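Local coordinates for protein alanine racemase (PDB 3E6E) that belongs to the alanine racemase family, joins a TIM-barrel-like N-terminal domain to a beta-rich C-terminal domain, and holds the ligand DCS, at residues G224-G229 against P239-K244; G32-A37 against G59-C64; A246-S251 against V330-G335. The protein carries 1 engineered substitution. All coordinates share one frame; numbering follows the deposited sequence.

Interaction 1 of 3, residues G224-G229 against P239-K244; sequences GVAMYG and PSYALK. With DCS (D-[3-hydroxy-2-methyl-5-phosphonooxymethyl-pyridin-4-ylmethyl]-N,O-cycloserylamide), chain D.
L243 is the side chain that bridges these two loop segments: its CB points at 224-229, and CG stands anti to the carbonyl carbon (chi1 -70°). Together its two side-chain torsions carry one methyl over the 3-10 turn, where L243 CD2 lies 3.8 Å from A226 CB, while the other end of the contact is made by L243 CB, 3.8 Å from G229 CA. The leucine thus runs along the turn from G229 to A226. L243 CD2 also comes within 3.4 Å of A226 O, an oxygen that already accepts the backbone N-H of G229. Beside the leucine, Y241 OH comes only loosely to A226 CB, 4.5 Å away, and is hydrogen-bonded to Y223 OH. G229, with a positive phi of 81° that suits glycine, offers its CA hydrogen to K244 O at 3.4 Å between CA and O; no conventional hydrogen bond joins the segments.

Residues 225-228 form the short 3-10 turn that follows strand 220-223, the last strand of the barrel sheet, and its N-terminal end faces the phosphate of DCS, as in many TIM-barrel phosphate sites. V225 N donates to DCS O2P over 3.0 Å in a nearly straight bond (164°), and G224 N reaches DCS O1P at 3.2 Å in a weak, bent one. The V225 CG1 methyl adds a contact to DCS O2P at 3.4 Å. Two peptide N-H groups at the start of a turn would be expected to favour the negative phosphate; S207 N, R222 NE and R139 NH1 add further hydrogen bonds to DCS. Y228 turns its CB away from 239-244; its ring stacks with H46 and Y44, and its hydroxyl is hydrogen-bonded to V38 O.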
ATOM      1  N   GLY A 224      17.400  -6.467  -9.667  1.00 22.17           N
ATOM      2  CA  GLY A 224      16.339  -6.031  -8.782  1.00 21.90           C
ATOM      3  C   GLY A 224      15.954  -6.975  -7.647  1.00 22.51           C
ATOM      4  O   GLY A 224      16.655  -7.082  -6.640  1.00 21.32           O
ATOM      5  N   VAL A 225      14.824  -7.660  -7.828  1.00 23.63           N
ATOM      6  CA  VAL A 225      14.268  -8.586  -6.841  1.00 22.89           C
ATOM      7  C   VAL A 225      15.203  -9.592  -6.209  1.00 22.89           C
ATOM      8  O   VAL A 225      15.049  -9.927  -5.028  1.00 23.91           O
ATOM      9  CB  VAL A 225      13.093  -9.375  -7.422  1.00 21.21           C
ATOM     10  CG1 VAL A 225      11.970  -8.450  -7.687  1.00 19.99           C
ATOM     11  CG2 VAL A 225      13.518 -10.089  -8.670  1.00 21.05           C
ATOM     12  N   ALA A 226      16.154 -10.091  -6.981  1.00 20.75           N
ATOM     13  CA  ALA A 226      17.062 -11.068  -6.432  1.00 20.27           C
ATOM     14  C   ALA A 226      17.953 -10.469  -5.352  1.00 20.80           C
ATOM     15  O   ALA A 226      18.368 -11.175  -4.437  1.00 19.99           O
ATOM     16  CB  ALA A 226      17.898 -11.674  -7.527  1.00 20.01           C
ATOM     17  N   MET A 227      18.248  -9.175  -5.421  1.00 22.25           N
ATOM     18  CA  MET A 227      19.119  -8.617  -4.388  1.00 24.27           C
ATOM     19  C   MET A 227      18.388  -8.507  -3.053  1.00 24.44           C
ATOM     20  O   MET A 227      18.965  -8.103  -2.043  1.00 24.10           O
ATOM     21  CB  MET A 227      19.722  -7.263  -4.817  1.00 23.30           C
ATOM     22  CG  MET A 227      18.799  -6.084  -4.911  1.00 23.06           C
ATOM     23  SD  MET A 227      19.753  -4.639  -5.541  1.00 25.97           S
ATOM     24  CE  MET A 227      18.537  -3.294  -5.296  1.00 21.55           C
ATOM     25  N   TYR A 228      17.116  -8.898  -3.062  1.00 24.74           N
ATOM     26  CA  TYR A 228      16.283  -8.886  -1.867  1.00 23.42           C
ATOM     27  C   TYR A 228      16.012 -10.330  -1.428  1.00 22.74           C
ATOM     28  O   TYR A 228      15.287 -10.572  -0.467  1.00 23.93           O
ATOM     29  CB  TYR A 228      14.971  -8.163  -2.154  1.00 23.15           C
ATOM     30  CG  TYR A 228      15.146  -6.739  -2.645  1.00 23.32           C
ATOM     31  CD1 TYR A 228      15.536  -5.717  -1.781  1.00 21.72           C
ATOM     32  CD2 TYR A 228      14.917  -6.414  -3.985  1.00 25.00           C
ATOM     33  CE1 TYR A 228      15.695  -4.405  -2.239  1.00 22.51           C
ATOM     34  CE2 TYR A 228      15.073  -5.104  -4.456  1.00 24.79           C
ATOM     35  CZ  TYR A 228      15.461  -4.105  -3.583  1.00 23.51           C
ATOM     36  OH  TYR A 228      15.601  -2.816  -4.061  1.00 21.82           O
ATOM     37  N   GLY A 229      16.606 -11.277  -2.148  1.00 21.94           N
ATOM     38  CA  GLY A 229      16.460 -12.689  -1.834  1.00 21.69           C
ATOM     39  C   GLY A 229      15.192 -13.380  -2.307  1.00 22.80           C
ATOM     40  O   GLY A 229      14.787 -14.399  -1.734  1.00 24.78           O
ATOM     41  N   PRO A 239      16.898 -20.633  -8.626  1.00 20.23           N
ATOM     42  CA  PRO A 239      17.936 -19.630  -8.856  1.00 20.76           C
ATOM     43  C   PRO A 239      19.277 -20.291  -9.062  1.00 22.01           C
ATOM     44  O   PRO A 239      19.466 -21.442  -8.698  1.00 21.03           O
ATOM     45  CB  PRO A 239      17.873 -18.793  -7.600  1.00 19.99           C
ATOM     46  CG  PRO A 239      16.401 -18.770  -7.350  1.00 19.95           C
ATOM     47  CD  PRO A 239      16.032 -20.228  -7.509  1.00 19.34           C
ATOM     48  N   SER A 240      20.206 -19.555  -9.655  1.00 23.99           N
ATOM     49  CA  SER A 240      21.530 -20.088  -9.936  1.00 26.00           C
ATOM     50  C   SER A 240      22.479 -20.022  -8.742  1.00 25.52           C
ATOM     51  O   SER A 240      23.648 -20.406  -8.834  1.00 26.24           O
ATOM     52  CB  SER A 240      22.107 -19.344 -11.136  1.00 27.56           C
ATOM     53  OG  SER A 240      21.211 -19.472 -12.227  1.00 32.83           O
ATOM     54  N   TYR A 241      21.962 -19.523  -7.623  1.00 24.69           N
ATOM     55  CA  TYR A 241      22.719 -19.424  -6.382  1.00 22.72           C
ATOM     56  C   TYR A 241      21.752 -19.101  -5.240  1.00 22.80           C
ATOM     57  O   TYR A 241      20.664 -18.564  -5.464  1.00 21.86           O
ATOM     58  CB  TYR A 241      23.823 -18.365  -6.502  1.00 22.25           C
ATOM     59  CG  TYR A 241      23.358 -16.923  -6.511  1.00 22.35           C
ATOM     60  CD1 TYR A 241      23.161 -16.226  -5.322  1.00 23.23           C
ATOM     61  CD2 TYR A 241      23.120 -16.252  -7.713  1.00 21.88           C
ATOM     62  CE1 TYR A 241      22.739 -14.897  -5.330  1.00 23.40           C
ATOM     63  CE2 TYR A 241      22.698 -14.926  -7.729  1.00 20.37           C
ATOM     64  CZ  TYR A 241      22.511 -14.257  -6.537  1.00 21.82           C
ATOM     65  OH  TYR A 241      22.097 -12.952  -6.538  1.00 22.02           O
ATOM     66  N   ALA A 242      22.155 -19.446  -4.021  1.00 23.01           N
ATOM     67  CA  ALA A 242      21.347 -19.240  -2.824  1.00 22.14           C
ATOM     68  C   ALA A 242      20.963 -17.801  -2.573  1.00 22.26           C
ATOM     69  O   ALA A 242      21.811 -16.986  -2.225  1.00 23.10           O
ATOM     70  CB  ALA A 242      22.082 -19.767  -1.624  1.00 22.65           C
ATOM     71  N   LEU A 243      19.681 -17.495  -2.748  1.00 22.27           N
ATOM     72  CA  LEU A 243      19.173 -16.150  -2.504  1.00 22.48           C
ATOM     73  C   LEU A 243      18.756 -16.139  -1.040  1.00 23.68           C
ATOM     74  O   LEU A 243      18.175 -17.106  -0.560  1.00 22.94           O
ATOM     75  CB  LEU A 243      17.960 -15.854  -3.395  1.00 22.58           C
ATOM     76  CG  LEU A 243      18.204 -15.691  -4.899  1.00 22.69           C
ATOM     77  CD1 LEU A 243      16.869 -15.576  -5.634  1.00 20.07           C
ATOM     78  CD2 LEU A 243      19.079 -14.453  -5.143  1.00 20.85           C
ATOM     79  N   LYS A 244      19.065 -15.060  -0.326  1.00 24.83           N
ATOM     80  CA  LYS A 244      18.720 -14.969   1.088  1.00 23.63           C
ATOM     81  C   LYS A 244      17.710 -13.857   1.322  1.00 23.20           C
ATOM     82  O   LYS A 244      18.026 -12.671   1.195  1.00 23.25           O
ATOM     83  CB  LYS A 244      19.975 -14.713   1.923  1.00 24.99           C
ATOM     84  CG  LYS A 244      19.691 -14.379   3.389  1.00 30.90           C
ATOM     85  CD  LYS A 244      20.948 -13.874   4.108  1.00 32.65           C
ATOM     86  CE  LYS A 244      21.982 -14.971   4.312  1.00 33.19           C
ATOM     87  NZ  LYS A 244      21.563 -15.918   5.387  1.00 35.83           N
TER
HETATM   88  N1  DCS D 372      15.053  -2.866 -15.580  1.00 29.63           N
HETATM   89  C2  DCS D 372      13.822  -2.207 -15.902  1.00 29.64           C
HETATM   90  C2A DCS D 372      13.698  -1.338 -17.139  1.00 31.69           C
HETATM   91  C3  DCS D 372      12.740  -2.402 -15.036  1.00 29.97           C
HETATM   92  O3  DCS D 372      11.544  -1.815 -15.265  1.00 30.58           O
HETATM   93  C4  DCS D 372      12.921  -3.249 -13.868  1.00 30.89           C
HETATM   94  C4A DCS D 372      11.755  -3.475 -12.925  1.00 34.27           C
HETATM   95  C5  DCS D 372      14.223  -3.877 -13.633  1.00 28.15           C
HETATM   96  C6  DCS D 372      15.246  -3.666 -14.489  1.00 28.49           C
HETATM   97  C5A DCS D 372      14.506  -4.776 -12.455  1.00 26.89           C
HETATM   98  O4P DCS D 372      13.735  -5.972 -12.599  1.00 27.14           O
HETATM   99  P   DCS D 372      13.731  -7.194 -11.579  1.00 25.04           P
HETATM  100  O1P DCS D 372      15.085  -7.712 -11.548  1.00 26.02           O
HETATM  101  O2P DCS D 372      13.292  -6.716 -10.272  1.00 24.66           O
HETATM  102  O3P DCS D 372      12.812  -8.199 -12.104  1.00 25.99           O
HETATM  103  N   DCS D 372      10.580  -4.075 -13.676  1.00 37.03           N
HETATM  104  CA  DCS D 372       9.380  -4.375 -13.014  1.00 37.37           C
HETATM  105  C   DCS D 372       8.176  -3.614 -13.097  1.00 38.21           C
HETATM  106  O   DCS D 372       8.007  -2.457 -13.801  1.00 39.09           O
HETATM  107  ND  DCS D 372       7.254  -4.214 -12.384  1.00 37.84           N
HETATM  108  OG  DCS D 372       7.802  -5.348 -11.822  1.00 37.75           O
HETATM  109  CB  DCS D 372       9.093  -5.439 -12.206  1.00 38.26           C

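Interaction 2 of 3, residues G32-A37 against G59-C64; sequences GTALFA and GATGFC
The F36 ring lies flat on the backbone of the neighbouring strand. G62 CA sits 3.3 Å from the centroid of the F36 ring, only 5° off the ring normal, a CH-pi contact over the middle of one face. A chi1 of -95°, away from the staggered positions, swings the ring over G62, and the glycine, having no side chain, lets the aromatic face come this close. C64 SG approaches the same ring from its edge, 5.3 Å from the F36 centroid, in a sulfur-aromatic contact. On the other side of the sheet, A37 CB meets F63 CD2 at 4.2 Å, and nearer the strand start L35 CD1 touches A60 CB at 3.9 Å.

Three backbone bonds set these positions. T61 N gives its hydrogen to L35 O at 3.1 Å, nearly along the C=O axis. A37 N donates to G62 O at 3.0 Å, and C64 N to A37 O at 3.1 Å, each from above the carbonyl plane. The strands run parallel with a twist of 43°, as adjacent strands of the TIM-barrel sheet; helices 40-44 and 48-56 lie between them in sequence, giving a beta-alpha-beta crossover. G59 ends a helix in a Schellman motif and turns the chain into the second strand.

Farther out, Y201 meets the F36 ring edge-to-face and M220 packs on it, whereas A55 and A52 of helix 48-56 lie against A37 and F63. I221 of strand 220-223 is hydrogen-bonded through its backbone to F36. The C64 side chain is about 6 Å from DCS at the nearest atoms. Chemically, the contact is uncharged: peptide N-H and C=O groups pair with one another, mostly between buried residues, while one face of the F36 ring receives the G62 CA-H, which would be expected to be weakly polarised.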
ATOM      1  N   GLY A  32      33.470  -8.326 -16.380  1.00 53.18           N
ATOM      2  CA  GLY A  32      33.805  -7.347 -17.392  1.00 50.75           C
ATOM      3  C   GLY A  32      32.417  -6.725 -17.463  1.00 49.30           C
ATOM      4  O   GLY A  32      32.004  -6.206 -18.506  1.00 50.10           O
ATOM      5  N   THR A  33      31.699  -6.770 -16.341  1.00 45.50           N
ATOM      6  CA  THR A  33      30.341  -6.246 -16.280  1.00 40.90           C
ATOM      7  C   THR A  33      30.062  -5.447 -15.011  1.00 37.51           C
ATOM      8  O   THR A  33      30.701  -5.647 -13.983  1.00 36.57           O
ATOM      9  CB  THR A  33      29.338  -7.400 -16.361  1.00 40.81           C
ATOM     10  OG1 THR A  33      29.658  -8.225 -17.488  1.00 42.04           O
ATOM     11  CG2 THR A  33      27.932  -6.871 -16.518  1.00 41.66           C
ATOM     12  N   ALA A  34      29.103  -4.535 -15.091  1.00 33.03           N
ATOM     13  CA  ALA A  34      28.747  -3.722 -13.940  1.00 29.53           C
ATOM     14  C   ALA A  34      27.358  -4.066 -13.384  1.00 27.62           C
ATOM     15  O   ALA A  34      26.426  -4.420 -14.120  1.00 24.96           O
ATOM     16  CB  ALA A  34      28.815  -2.246 -14.300  1.00 28.51           C
ATOM     17  N   LEU A  35      27.230  -3.944 -12.069  1.00 25.97           N
ATOM     18  CA  LEU A  35      25.974  -4.248 -11.415  1.00 24.74           C
ATOM     19  C   LEU A  35      25.292  -2.983 -10.955  1.00 24.15           C
ATOM     20  O   LEU A  35      25.828  -2.230 -10.143  1.00 25.05           O
ATOM     21  CB  LEU A  35      26.213  -5.167 -10.215  1.00 25.20           C
ATOM     22  CG  LEU A  35      24.988  -5.663  -9.439  1.00 26.10           C
ATOM     23  CD1 LEU A  35      24.273  -4.515  -8.749  1.00 26.91           C
ATOM     24  CD2 LEU A  35      24.051  -6.342 -10.397  1.00 29.12           C
ATOM     25  N   PHE A  36      24.114  -2.734 -11.501  1.00 22.10           N
ATOM     26  CA  PHE A  36      23.358  -1.580 -11.088  1.00 22.22           C
ATOM     27  C   PHE A  36      22.246  -2.150 -10.235  1.00 22.46           C
ATOM     28  O   PHE A  36      21.660  -3.190 -10.570  1.00 22.49           O
ATOM     29  CB  PHE A  36      22.801  -0.820 -12.297  1.00 22.58           C
ATOM     30  CG  PHE A  36      23.666   0.329 -12.744  1.00 22.46           C
ATOM     31  CD1 PHE A  36      25.044   0.173 -12.878  1.00 22.47           C
ATOM     32  CD2 PHE A  36      23.106   1.563 -13.047  1.00 23.52           C
ATOM     33  CE1 PHE A  36      25.846   1.224 -13.306  1.00 22.45           C
ATOM     34  CE2 PHE A  36      23.905   2.624 -13.479  1.00 22.15           C
ATOM     35  CZ  PHE A  36      25.277   2.449 -13.606  1.00 22.20           C
ATOM     36  N   ALA A  37      21.981  -1.482  -9.117  1.00 22.07           N
ATOM     37  CA  ALA A  37      20.941  -1.908  -8.195  1.00 21.22           C
ATOM     38  C   ALA A  37      19.702  -1.035  -8.327  1.00 20.46           C
ATOM     39  O   ALA A  37      19.733   0.159  -8.035  1.00 19.36           O
ATOM     40  CB  ALA A  37      21.468  -1.861  -6.762  1.00 21.55           C
ATOM     41  N   GLY A  59      28.947  -4.320  -3.992  1.00 24.46           N
ATOM     42  CA  GLY A  59      29.630  -4.314  -5.268  1.00 23.48           C
ATOM     43  C   GLY A  59      28.942  -3.492  -6.331  1.00 23.40           C
ATOM     44  O   GLY A  59      29.439  -3.394  -7.452  1.00 26.42           O
ATOM     45  N   ALA A  60      27.805  -2.898  -5.997  1.00 21.15           N
ATOM     46  CA  ALA A  60      27.079  -2.086  -6.956  1.00 20.08           C
ATOM     47  C   ALA A  60      27.864  -0.816  -7.281  1.00 21.45           C
ATOM     48  O   ALA A  60      28.603  -0.294  -6.440  1.00 20.75           O
ATOM     49  CB  ALA A  60      25.722  -1.726  -6.398  1.00 17.56           C
ATOM     50  N   THR A  61      27.707  -0.318  -8.503  1.00 22.52           N
ATOM     51  CA  THR A  61      28.413   0.894  -8.913  1.00 22.70           C
ATOM     52  C   THR A  61      27.476   1.833  -9.652  1.00 23.25           C
ATOM     53  O   THR A  61      27.918   2.726 -10.369  1.00 23.40           O
ATOM     54  CB  THR A  61      29.628   0.559  -9.813  1.00 22.40           C
ATOM     55  OG1 THR A  61      29.187  -0.127 -10.994  1.00 22.32           O
ATOM     56  CG2 THR A  61      30.608  -0.329  -9.062  1.00 20.62           C
ATOM     57  N   GLY A  62      26.177   1.626  -9.453  1.00 24.95           N
ATOM     58  CA  GLY A  62      25.164   2.455 -10.094  1.00 26.16           C
ATOM     59  C   GLY A  62      23.767   2.130  -9.578  1.00 26.29           C
ATOM     60  O   GLY A  62      23.566   1.073  -8.964  1.00 25.13           O
ATOM     61  N   PHE A  63      22.801   3.016  -9.839  1.00 26.30           N
ATOM     62  CA  PHE A  63      21.429   2.816  -9.366  1.00 26.29           C
ATOM     63  C   PHE A  63      20.298   3.129 -10.342  1.00 26.77           C
ATOM     64  O   PHE A  63      20.359   4.103 -11.098  1.00 27.39           O
ATOM     65  CB  PHE A  63      21.207   3.622  -8.087  1.00 25.73           C
ATOM     66  CG  PHE A  63      22.195   3.321  -7.027  1.00 26.21           C
ATOM     67  CD1 PHE A  63      23.377   4.047  -6.939  1.00 27.66           C
ATOM     68  CD2 PHE A  63      21.990   2.253  -6.159  1.00 27.03           C
ATOM     69  CE1 PHE A  63      24.357   3.711  -5.998  1.00 28.45           C
ATOM     70  CE2 PHE A  63      22.953   1.904  -5.218  1.00 28.52           C
ATOM     71  CZ  PHE A  63      24.145   2.637  -5.138  1.00 28.66           C
ATOM     72  N   CYS A  64      19.254   2.297 -10.290  1.00 26.51           N
ATOM     73  CA  CYS A  64      18.068   2.438 -11.133  1.00 24.39           C
ATOM     74  C   CYS A  64      16.831   2.691 -10.288  1.00 22.78           C
ATOM     75  O   CYS A  64      16.588   1.991  -9.307  1.00 23.97           O
ATOM     76  CB  CYS A  64      17.839   1.170 -11.945  1.00 24.95           C
ATOM     77  SG  CYS A  64      19.214   0.688 -13.003  1.00 28.19           S
TER

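Interaction 3 of 3, residues A246-S251 against V330-G335; sequences ALRLTS and VVTLVG
A classic beta bulge marks this antiparallel pairing in the C-terminal domain: L333 and V334 both stand opposite the single residue L249. The evidence is a forked acceptor. L249 O takes L333 N at 2.9 Å and V334 N at 3.0 Å, both in its carbonyl plane, and L249 N returns a bond to V334 O at 2.9 Å, on a lone pair. L333 is the extra residue; its backbone angles of -91°/-39° depart from the extended strand, and the register shifts by one.

Past the bulge the pairing continues, with S251 N to V331 O at 2.7 Å and V331 N to S251 O at 2.6 Å. These strands belong to the mixed sheet of the C-terminal domain, where 249-259 also pairs with 10-12 and 330-332 with 298-301.

Side chains pack mainly round L249, whose CG is anti to the backbone N. L249 CB abuts V334 CB at 3.6 Å, and the L249 and L333 side chains cross obliquely, with L249 CD2 3.8 Å from L333 CB, so both bulge residues press on one leucine. R248 CG lies 3.2 Å from V334 O, its extended chain passing G335. S251 OG is hydrogen-bonded to T9 OG1.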
ATOM      1  N   ALA A 246      15.637 -10.901   2.505  1.00 21.05           N
ATOM      2  CA  ALA A 246      16.042  -9.774   3.334  1.00 22.25           C
ATOM      3  C   ALA A 246      14.879  -9.185   4.125  1.00 21.79           C
ATOM      4  O   ALA A 246      15.087  -8.500   5.119  1.00 22.26           O
ATOM      5  CB  ALA A 246      16.660  -8.694   2.462  1.00 23.10           C
ATOM      6  N   LEU A 247      13.662  -9.451   3.663  1.00 21.64           N
ATOM      7  CA  LEU A 247      12.439  -8.955   4.283  1.00 20.41           C
ATOM      8  C   LEU A 247      11.982  -9.898   5.385  1.00 20.79           C
ATOM      9  O   LEU A 247      12.185 -11.103   5.296  1.00 22.27           O
ATOM     10  CB  LEU A 247      11.344  -8.851   3.222  1.00 19.03           C
ATOM     11  CG  LEU A 247      10.081  -8.017   3.404  1.00 17.10           C
ATOM     12  CD1 LEU A 247       9.490  -8.234   4.779  1.00 17.60           C
ATOM     13  CD2 LEU A 247      10.400  -6.569   3.171  1.00 15.55           C
ATOM     14  N   ARG A 248      11.348  -9.333   6.412  1.00 21.38           N
ATOM     15  CA  ARG A 248      10.824 -10.081   7.558  1.00 18.88           C
ATOM     16  C   ARG A 248       9.689  -9.260   8.175  1.00 16.90           C
ATOM     17  O   ARG A 248       9.783  -8.031   8.284  1.00 15.56           O
ATOM     18  CB  ARG A 248      11.935 -10.308   8.576  1.00 19.97           C
ATOM     19  CG  ARG A 248      11.778 -11.562   9.373  1.00 21.02           C
ATOM     20  CD  ARG A 248      13.025 -11.854  10.196  1.00 24.35           C
ATOM     21  NE  ARG A 248      12.817 -13.060  10.995  1.00 30.61           N
ATOM     22  CZ  ARG A 248      11.982 -13.149  12.031  1.00 29.55           C
ATOM     23  NH1 ARG A 248      11.279 -12.097  12.418  1.00 28.81           N
ATOM     24  NH2 ARG A 248      11.825 -14.308  12.657  1.00 31.03           N
ATOM     25  N   LEU A 249       8.614  -9.925   8.576  1.00 13.78           N
ATOM     26  CA  LEU A 249       7.475  -9.204   9.142  1.00 14.24           C
ATOM     27  C   LEU A 249       6.944  -9.824  10.424  1.00 15.84           C
ATOM     28  O   LEU A 249       6.579 -11.007  10.451  1.00 17.49           O
ATOM     29  CB  LEU A 249       6.357  -9.145   8.112  1.00 12.43           C
ATOM     30  CG  LEU A 249       5.006  -8.581   8.520  1.00 10.58           C
ATOM     31  CD1 LEU A 249       5.099  -7.080   8.812  1.00  9.88           C
ATOM     32  CD2 LEU A 249       4.045  -8.829   7.378  1.00  8.48           C
ATOM     33  N   THR A 250       6.880  -9.018  11.483  1.00 15.77           N
ATOM     34  CA  THR A 250       6.396  -9.497  12.776  1.00 13.55           C
ATOM     35  C   THR A 250       5.405  -8.552  13.418  1.00 13.66           C
ATOM     36  O   THR A 250       5.204  -7.418  12.974  1.00 13.21           O
ATOM     37  CB  THR A 250       7.546  -9.673  13.794  1.00 13.22           C
ATOM     38  OG1 THR A 250       8.328  -8.472  13.829  1.00 11.85           O
ATOM     39  CG2 THR A 250       8.424 -10.873  13.453  1.00  8.80           C
ATOM     40  N   SER A 251       4.789  -9.039  14.484  1.00 13.57           N
ATOM     41  CA  SER A 251       3.840  -8.257  15.262  1.00 15.95           C
ATOM     42  C   SER A 251       3.704  -9.035  16.556  1.00 17.95           C
ATOM     43  O   SER A 251       4.581  -9.840  16.885  1.00 19.24           O
ATOM     44  CB  SER A 251       2.490  -8.171  14.552  1.00 16.13           C
ATOM     45  OG  SER A 251       1.652  -7.211  15.178  1.00 14.17           O
ATOM     46  N   VAL A 330       5.516 -12.998  20.370  1.00 20.47           N
ATOM     47  CA  VAL A 330       5.757 -12.468  19.024  1.00 20.26           C
ATOM     48  C   VAL A 330       4.986 -13.194  17.931  1.00 20.42           C
ATOM     49  O   VAL A 330       4.970 -14.425  17.871  1.00 21.38           O
ATOM     50  CB  VAL A 330       7.252 -12.523  18.636  1.00 19.55           C
ATOM     51  CG1 VAL A 330       7.426 -12.070  17.183  1.00 17.27           C
ATOM     52  CG2 VAL A 330       8.069 -11.641  19.566  1.00 19.63           C
ATOM     53  N   VAL A 331       4.339 -12.425  17.068  1.00 19.34           N
ATOM     54  CA  VAL A 331       3.609 -13.016  15.972  1.00 19.40           C
ATOM     55  C   VAL A 331       4.442 -12.862  14.718  1.00 19.83           C
ATOM     56  O   VAL A 331       4.749 -11.742  14.285  1.00 21.45           O
ATOM     57  CB  VAL A 331       2.252 -12.341  15.759  1.00 20.53           C
ATOM     58  CG1 VAL A 331       1.634 -12.819  14.443  1.00 18.55           C
ATOM     59  CG2 VAL A 331       1.324 -12.680  16.930  1.00 21.73           C
ATOM     60  N   THR A 332       4.817 -13.995  14.139  1.00 19.13           N
ATOM     61  CA  THR A 332       5.618 -14.000  12.933  1.00 19.20           C
ATOM     62  C   THR A 332       4.789 -14.227  11.666  1.00 18.39           C
ATOM     63  O   THR A 332       4.286 -15.327  11.423  1.00 17.74           O
ATOM     64  CB  THR A 332       6.691 -15.072  13.031  1.00 21.21           C
ATOM     65  OG1 THR A 332       7.422 -14.895  14.255  1.00 22.81           O
ATOM     66  CG2 THR A 332       7.638 -14.978  11.835  1.00 22.31           C
ATOM     67  N   LEU A 333       4.648 -13.179  10.861  1.00 16.55           N
ATOM     68  CA  LEU A 333       3.892 -13.279   9.622  1.00 16.62           C
ATOM     69  C   LEU A 333       4.788 -13.655   8.435  1.00 17.66           C
ATOM     70  O   LEU A 333       4.388 -14.437   7.568  1.00 17.48           O
ATOM     71  CB  LEU A 333       3.152 -11.968   9.340  1.00 16.16           C
ATOM     72  CG  LEU A 333       2.001 -11.630  10.306  1.00 15.35           C
ATOM     73  CD1 LEU A 333       2.545 -11.081  11.612  1.00 13.98           C
ATOM     74  CD2 LEU A 333       1.087 -10.615   9.674  1.00 14.43           C
ATOM     75  N   VAL A 334       5.996 -13.106   8.393  1.00 16.59           N
ATOM     76  CA  VAL A 334       6.927 -13.414   7.314  1.00 16.42           C
ATOM     77  C   VAL A 334       8.299 -13.681   7.923  1.00 16.75           C
ATOM     78  O   VAL A 334       8.903 -12.795   8.517  1.00 17.98           O
ATOM     79  CB  VAL A 334       7.012 -12.238   6.309  1.00 16.95           C
ATOM     80  CG1 VAL A 334       8.018 -12.554   5.223  1.00 16.22           C
ATOM     81  CG2 VAL A 334       5.648 -11.980   5.703  1.00 13.91           C
ATOM     82  N   GLY A 335       8.786 -14.906   7.786  1.00 16.95           N
ATOM     83  CA  GLY A 335      10.071 -15.241   8.359  1.00 17.94           C
ATOM     84  C   GLY A 335      10.031 -16.629   8.968  1.00 19.87           C
ATOM     85  O   GLY A 335       9.223 -17.458   8.552  1.00 19.76           O
TER

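Overall arrangement
From the N terminus, interaction 2 comes first, closing the 21-residue, largely helical connection between neighbouring barrel strands 34-38 and 62-65. Interaction 1 then closes a nine-residue loop without helix or strand, between strands 220-223 and 249-259. Interaction 3 closes the longest span, 78 residues with many strands but no helix, inside the C-terminal sheet. The three are in series; none nests or crosses. Interaction 1 sits between the others: its 3-10 turn meets barrel strand 34-38 through M227, with M227 SD 3.5 Å from A37 CB, and the lead-in to C-terminal strand 249-259 through Y228, whose O probably accepts a hydrogen bond from A246 N. Interactions 2 and 3 stay about 12 Å apart at their nearest atoms.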